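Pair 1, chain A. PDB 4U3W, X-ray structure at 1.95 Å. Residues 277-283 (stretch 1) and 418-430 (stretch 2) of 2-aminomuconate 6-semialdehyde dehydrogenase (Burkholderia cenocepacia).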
# COMPACT_ATOMS: atom_id res chain seq x y z
N ASN A 277 16.22 -25.57 -12.29
CA ASN A 277 15.35 -24.70 -13.04
C ASN A 277 15.20 -25.08 -14.51
O ASN A 277 16.13 -25.56 -15.14
CB ASN A 277 15.87 -23.27 -12.95
CG ASN A 277 16.16 -22.88 -11.51
OD1 ASN A 277 15.27 -22.89 -10.65
ND2 ASN A 277 17.40 -22.51 -11.26
N ALA A 278 14.00 -24.86 -15.03
CA ALA A 278 13.68 -25.10 -16.45
C ALA A 278 13.59 -23.81 -17.28
O ALA A 278 13.19 -22.72 -16.75
CB ALA A 278 12.37 -25.87 -16.57
N ALA A 279 13.95 -23.95 -18.55
CA ALA A 279 13.61 -22.97 -19.59
C ALA A 279 12.68 -23.69 -20.58
O ALA A 279 12.93 -24.85 -20.95
CB ALA A 279 14.88 -22.46 -20.29
N VAL A 280 11.58 -23.02 -20.96
CA VAL A 280 10.57 -23.60 -21.87
C VAL A 280 10.56 -22.76 -23.12
O VAL A 280 10.47 -21.55 -23.03
CB VAL A 280 9.14 -23.64 -21.22
CG1 VAL A 280 8.12 -24.28 -22.17
CG2 VAL A 280 9.19 -24.45 -19.91
N VAL A 281 10.72 -23.41 -24.27
CA VAL A 281 10.68 -22.72 -25.54
C VAL A 281 9.54 -23.25 -26.42
O VAL A 281 9.59 -24.37 -26.88
CB VAL A 281 12.03 -22.83 -26.33
CG1 VAL A 281 11.96 -21.97 -27.60
CG2 VAL A 281 13.20 -22.34 -25.42
N PHE A 282 8.51 -22.43 -26.65
CA PHE A 282 7.42 -22.82 -27.52
C PHE A 282 7.82 -22.59 -28.99
O PHE A 282 8.67 -21.72 -29.26
CB PHE A 282 6.16 -22.01 -27.14
CG PHE A 282 5.51 -22.49 -25.87
CD1 PHE A 282 4.57 -23.52 -25.90
CD2 PHE A 282 5.88 -21.94 -24.63
CE1 PHE A 282 3.98 -23.97 -24.74
CE2 PHE A 282 5.28 -22.37 -23.46
CZ PHE A 282 4.34 -23.39 -23.51
N ALA A 283 7.20 -23.32 -29.94
CA ALA A 283 7.51 -23.16 -31.36
C ALA A 283 7.22 -21.73 -31.84
O ALA A 283 7.82 -21.27 -32.80
CB ALA A 283 6.70 -24.20 -32.26
N PRO A 418 12.16 -32.69 -25.91
CA PRO A 418 10.99 -32.20 -26.65
C PRO A 418 9.71 -32.27 -25.83
O PRO A 418 9.62 -33.18 -24.99
CB PRO A 418 10.89 -33.16 -27.83
CG PRO A 418 11.41 -34.47 -27.25
CD PRO A 418 12.51 -34.07 -26.28
N PHE A 419 8.73 -31.40 -26.11
CA PHE A 419 7.39 -31.58 -25.56
C PHE A 419 6.36 -31.37 -26.67
O PHE A 419 6.67 -30.79 -27.72
CB PHE A 419 7.14 -30.66 -24.34
CG PHE A 419 6.98 -29.19 -24.67
CD1 PHE A 419 8.10 -28.37 -24.76
CD2 PHE A 419 5.73 -28.62 -24.81
CE1 PHE A 419 7.99 -27.00 -25.02
CE2 PHE A 419 5.58 -27.24 -25.10
CZ PHE A 419 6.71 -26.42 -25.20
N ASP A 420 5.13 -31.84 -26.44
CA ASP A 420 4.08 -31.72 -27.45
C ASP A 420 2.96 -30.75 -27.12
O ASP A 420 2.36 -30.19 -28.02
CB ASP A 420 3.49 -33.10 -27.73
CG ASP A 420 4.51 -34.03 -28.32
OD1 ASP A 420 5.05 -33.69 -29.40
OD2 ASP A 420 4.82 -35.05 -27.66
N ASP A 421 2.61 -30.60 -25.85
CA ASP A 421 1.57 -29.63 -25.53
C ASP A 421 1.73 -28.90 -24.18
O ASP A 421 2.54 -29.24 -23.29
CB ASP A 421 0.18 -30.28 -25.63
CG ASP A 421 0.00 -31.46 -24.71
OD1 ASP A 421 -0.16 -31.23 -23.50
OD2 ASP A 421 -0.03 -32.61 -25.22
N GLU A 422 0.93 -27.85 -24.08
CA GLU A 422 1.04 -26.90 -23.01
C GLU A 422 0.76 -27.50 -21.63
O GLU A 422 1.53 -27.29 -20.70
CB GLU A 422 0.11 -25.74 -23.28
CG GLU A 422 0.36 -24.59 -22.34
CD GLU A 422 -0.50 -23.41 -22.72
OE1 GLU A 422 -0.21 -22.79 -23.75
OE2 GLU A 422 -1.47 -23.11 -22.01
N ALA A 423 -0.34 -28.25 -21.48
CA ALA A 423 -0.66 -28.82 -20.18
C ALA A 423 0.46 -29.77 -19.70
O ALA A 423 0.79 -29.85 -18.50
CB ALA A 423 -2.01 -29.53 -20.24
N GLU A 424 1.04 -30.48 -20.67
CA GLU A 424 2.12 -31.41 -20.45
C GLU A 424 3.38 -30.75 -19.92
O GLU A 424 3.94 -31.19 -18.91
CB GLU A 424 2.45 -32.14 -21.76
CG GLU A 424 3.70 -33.01 -21.67
CD GLU A 424 4.42 -33.21 -23.00
OE1 GLU A 424 3.87 -32.84 -24.04
OE2 GLU A 424 5.55 -33.70 -23.01
N VAL A 425 3.84 -29.70 -20.59
CA VAL A 425 5.13 -29.13 -20.18
C VAL A 425 4.99 -28.39 -18.83
O VAL A 425 5.94 -28.31 -18.07
CB VAL A 425 5.71 -28.17 -21.29
CG1 VAL A 425 5.04 -26.79 -21.27
CG2 VAL A 425 7.20 -28.02 -21.13
N VAL A 426 3.82 -27.85 -18.54
CA VAL A 426 3.59 -27.24 -17.23
C VAL A 426 3.81 -28.32 -16.13
O VAL A 426 4.51 -28.08 -15.14
CB VAL A 426 2.18 -26.63 -17.14
CG1 VAL A 426 1.82 -26.33 -15.68
CG2 VAL A 426 2.08 -25.31 -18.00
N LYS A 427 3.23 -29.50 -16.32
CA LYS A 427 3.41 -30.60 -15.39
C LYS A 427 4.86 -31.01 -15.27
O LYS A 427 5.35 -31.27 -14.14
CB LYS A 427 2.59 -31.83 -15.78
CG LYS A 427 1.09 -31.62 -15.63
CD LYS A 427 0.32 -32.88 -16.02
CE LYS A 427 -1.18 -32.63 -16.08
NZ LYS A 427 -1.69 -32.24 -14.73
N ARG A 428 5.57 -31.06 -16.40
CA ARG A 428 6.99 -31.50 -16.34
C ARG A 428 7.88 -30.46 -15.61
O ARG A 428 8.78 -30.80 -14.82
CB ARG A 428 7.49 -31.75 -17.76
CG ARG A 428 6.69 -32.89 -18.41
CD ARG A 428 7.10 -33.20 -19.83
NE ARG A 428 8.45 -33.78 -19.95
CZ ARG A 428 9.05 -33.95 -21.13
NH1 ARG A 428 8.42 -33.57 -22.23
NH2 ARG A 428 10.26 -34.47 -21.21
N VAL A 429 7.61 -29.19 -15.85
CA VAL A 429 8.33 -28.15 -15.14
C VAL A 429 8.08 -28.29 -13.63
O VAL A 429 9.02 -28.29 -12.86
CB VAL A 429 7.91 -26.72 -15.63
CG1 VAL A 429 8.42 -25.62 -14.64
CG2 VAL A 429 8.43 -26.45 -17.05
N ASN A 430 6.81 -28.49 -13.23
CA ASN A 430 6.48 -28.52 -11.79
C ASN A 430 6.82 -29.83 -11.07
O ASN A 430 6.87 -29.88 -9.82
CB ASN A 430 4.99 -28.20 -11.59
CG ASN A 430 4.69 -26.74 -11.86
OD1 ASN A 430 5.60 -25.91 -11.81
ND2 ASN A 430 3.43 -26.42 -12.15

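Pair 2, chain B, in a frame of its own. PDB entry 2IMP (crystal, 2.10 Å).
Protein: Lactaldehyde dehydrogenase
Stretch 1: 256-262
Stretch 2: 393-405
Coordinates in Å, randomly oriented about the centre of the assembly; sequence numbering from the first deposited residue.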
# COMPACT_ATOMS: atom_id res chain seq x y z
N ALA B 256 0.34 -15.89 27.24
CA ALA B 256 0.47 -14.43 27.30
C ALA B 256 1.16 -13.86 28.55
O ALA B 256 0.63 -13.96 29.65
CB ALA B 256 -0.90 -13.78 27.13
N PRO B 257 2.36 -13.28 28.39
CA PRO B 257 3.02 -12.74 29.58
C PRO B 257 2.69 -11.24 29.80
O PRO B 257 2.50 -10.49 28.84
CB PRO B 257 4.50 -12.96 29.27
CG PRO B 257 4.55 -12.68 27.80
CD PRO B 257 3.32 -13.43 27.28
N ALA B 258 2.63 -10.85 31.07
CA ALA B 258 2.36 -9.47 31.45
C ALA B 258 3.49 -8.88 32.33
O ALA B 258 3.88 -9.48 33.33
CB ALA B 258 1.04 -9.38 32.20
N ILE B 259 4.02 -7.73 31.93
CA ILE B 259 5.09 -7.09 32.67
C ILE B 259 4.68 -5.80 33.43
O ILE B 259 4.29 -4.80 32.82
CB ILE B 259 6.27 -6.73 31.74
CG1 ILE B 259 6.80 -8.00 31.07
CG2 ILE B 259 7.37 -6.04 32.52
CD1 ILE B 259 7.90 -7.73 30.07
N VAL B 260 4.76 -5.86 34.75
CA VAL B 260 4.42 -4.73 35.60
C VAL B 260 5.66 -4.03 36.19
O VAL B 260 6.32 -4.56 37.08
CB VAL B 260 3.52 -5.18 36.78
CG1 VAL B 260 3.04 -3.96 37.56
CG2 VAL B 260 2.35 -6.00 36.26
N MET B 261 5.98 -2.84 35.68
CA MET B 261 7.12 -2.09 36.17
C MET B 261 6.83 -1.33 37.48
O MET B 261 5.67 -1.19 37.87
CB MET B 261 7.60 -1.10 35.10
CG MET B 261 7.99 -1.76 33.79
SD MET B 261 9.23 -3.05 33.98
CE MET B 261 10.72 -2.05 34.10
N ASP B 262 7.87 -0.88 38.17
CA ASP B 262 7.67 -0.15 39.41
C ASP B 262 6.89 1.17 39.20
O ASP B 262 6.02 1.52 39.99
CB ASP B 262 9.00 0.15 40.10
CG ASP B 262 9.68 -1.10 40.65
OD1 ASP B 262 8.96 -2.02 41.11
OD2 ASP B 262 10.93 -1.15 40.64
N ALA B 393 8.74 -12.44 40.25
CA ALA B 393 9.39 -11.17 40.48
C ALA B 393 10.66 -11.00 39.64
O ALA B 393 11.28 -11.99 39.25
CB ALA B 393 9.71 -11.00 41.96
N PHE B 394 11.03 -9.76 39.37
CA PHE B 394 12.24 -9.47 38.60
C PHE B 394 12.89 -8.14 38.99
O PHE B 394 12.25 -7.29 39.62
CB PHE B 394 11.93 -9.48 37.10
CG PHE B 394 11.09 -8.32 36.63
CD1 PHE B 394 11.69 -7.11 36.27
CD2 PHE B 394 9.71 -8.42 36.54
CE1 PHE B 394 10.93 -6.03 35.84
CE2 PHE B 394 8.93 -7.35 36.11
CZ PHE B 394 9.54 -6.15 35.76
N ASP B 395 14.16 -7.97 38.63
CA ASP B 395 14.88 -6.74 38.96
C ASP B 395 14.92 -5.69 37.83
O ASP B 395 14.55 -4.54 38.03
CB ASP B 395 16.31 -7.08 39.39
CG ASP B 395 16.35 -7.91 40.67
OD1 ASP B 395 15.93 -7.40 41.73
OD2 ASP B 395 16.81 -9.07 40.62
N THR B 396 15.35 -6.11 36.64
CA THR B 396 15.43 -5.17 35.53
C THR B 396 14.53 -5.50 34.31
O THR B 396 14.11 -6.64 34.11
CB THR B 396 16.88 -5.03 35.03
OG1 THR B 396 17.32 -6.28 34.48
CG2 THR B 396 17.80 -4.64 36.17
N LEU B 397 14.25 -4.47 33.51
CA LEU B 397 13.43 -4.64 32.32
C LEU B 397 13.94 -5.79 31.44
O LEU B 397 13.16 -6.59 30.93
CB LEU B 397 13.41 -3.35 31.51
CG LEU B 397 12.62 -3.38 30.20
CD1 LEU B 397 11.15 -3.60 30.51
CD2 LEU B 397 12.81 -2.08 29.44
N GLU B 398 15.26 -5.85 31.29
CA GLU B 398 15.89 -6.88 30.49
C GLU B 398 15.56 -8.30 30.99
O GLU B 398 15.39 -9.22 30.19
CB GLU B 398 17.40 -6.68 30.45
CG GLU B 398 17.84 -5.48 29.61
CD GLU B 398 17.50 -4.13 30.23
OE1 GLU B 398 17.60 -3.11 29.52
OE2 GLU B 398 17.13 -4.09 31.43
N ASP B 399 15.46 -8.46 32.31
CA ASP B 399 15.10 -9.74 32.90
C ASP B 399 13.67 -10.15 32.51
O ASP B 399 13.41 -11.28 32.10
CB ASP B 399 15.18 -9.67 34.44
CG ASP B 399 16.59 -9.44 34.96
OD1 ASP B 399 17.32 -8.65 34.33
OD2 ASP B 399 16.95 -10.03 36.00
N ALA B 400 12.76 -9.19 32.66
CA ALA B 400 11.36 -9.40 32.33
C ALA B 400 11.15 -9.71 30.83
O ALA B 400 10.46 -10.66 30.47
CB ALA B 400 10.55 -8.18 32.73
N ILE B 401 11.76 -8.89 29.97
CA ILE B 401 11.66 -9.10 28.54
C ILE B 401 12.23 -10.47 28.13
O ILE B 401 11.64 -11.20 27.33
CB ILE B 401 12.42 -8.01 27.76
CG1 ILE B 401 11.72 -6.66 27.95
CG2 ILE B 401 12.48 -8.36 26.28
CD1 ILE B 401 12.39 -5.52 27.23
N SER B 402 13.37 -10.81 28.72
CA SER B 402 14.03 -12.07 28.46
C SER B 402 13.20 -13.29 28.89
O SER B 402 13.15 -14.29 28.18
CB SER B 402 15.39 -12.10 29.17
OG SER B 402 16.02 -13.34 28.96
N MET B 403 12.55 -13.18 30.05
CA MET B 403 11.70 -14.27 30.54
C MET B 403 10.39 -14.39 29.74
O MET B 403 9.90 -15.50 29.50
CB MET B 403 11.40 -14.08 32.03
CG MET B 403 12.61 -14.28 32.93
SD MET B 403 12.23 -14.28 34.69
CE MET B 403 12.36 -12.55 35.05
N ALA B 404 9.82 -13.25 29.35
CA ALA B 404 8.61 -13.27 28.55
C ALA B 404 8.87 -13.96 27.19
O ALA B 404 8.08 -14.78 26.73
CB ALA B 404 8.11 -11.84 28.33
N ASN B 405 10.01 -13.61 26.58
CA ASN B 405 10.39 -14.21 25.30
C ASN B 405 10.74 -15.70 25.42
O ASN B 405 10.71 -16.43 24.44
CB ASN B 405 11.58 -13.48 24.68
CG ASN B 405 11.21 -12.12 24.15
OD1 ASN B 405 10.06 -11.89 23.78
ND2 ASN B 405 12.18 -11.22 24.08

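In both pairs a short strand packs against a helix that runs nearly antiparallel to it, and the helix is preceded by the end of another strand. Superposing N, CA and C of 14 central residues gives an RMSD of 0.6 Å. The strand and helix axes approach to 9.3 Å at 162° in pair 1 and to 8.9 Å at 174° in pair 2. The register is also the same: Ala278(A) lies opposite Val429(A) with CA atoms 6.3 Å apart, and the matching Pro257(B) lies opposite Ala404(B) with CA atoms 5.7 Å apart. No hydrogen bond crosses either interface, so apolar packing dominates, burying 315 Å² in pair 1 and 351 Å² in pair 2.

At this end, bulk changes sides. In pair 1 the strand contributes a small residue and the helix a branched one, Ala278(A) CB lying 4.0 Å from Val429(A) CG2. In pair 2 the strand supplies the proline ring and the helix a methyl, Pro257(B) CG to Ala404(B) CB being 3.7 Å.

The central positions repeat this exchange. Val280(A) meets two helix valines, its CG1 at 4.0 Å from Val425(A) CG2 and its CG2 at 3.6 Å from Val429(A) CG2. In pair 2 the matching helix residues are alanines, and Ile259(B) extends CD1 (chi1 m, chi2 t) to 3.8 Å from Ala400(B) CB. The paired CA atoms are also closer, 6.7 Å for Ile259(B) and Ala400(B) against 7.9 Å for Val280(A) and Val425(A).

The element common to both pairs is the phenylalanine, Phe419(A) or Phe394(B), with chi1 p in both and side-chain centres 0.6 Å apart after superposition. It touches the central strand residue in each pair: Val280(A) CG1 is 3.9 Å from Phe419(A) CE1, and Ile259(B) CG2 is 3.9 Å from Phe394(B) CZ. Its edge also meets the side chain of the first residue past the strand, which sets out sideways and comes nearer at its end. In pair 1 this is an aromatic pair, the edge of Phe419(A) toward the face of Phe282(A), with centroids 5.2 Å apart and planes at 87°. In pair 2 Met261(B) replaces the ring, its SD 3.6 Å from Phe394(B) CZ and 82° off the ring normal.

Beyond it, Phe282(A) CZ reaches Glu422(A) CG at 4.3 Å, the aliphatic part of a side chain whose carboxylate is hydrogen-bonded elsewhere in the structure. The matching Leu397(B) is wholly apolar, its CD1 3.9 Å from Met261(B) CE. The N-cap is Asp421(A) in pair 1, whose OD1 accepts from Glu424(A) N at 3.2 Å, and Thr396(B) in pair 2.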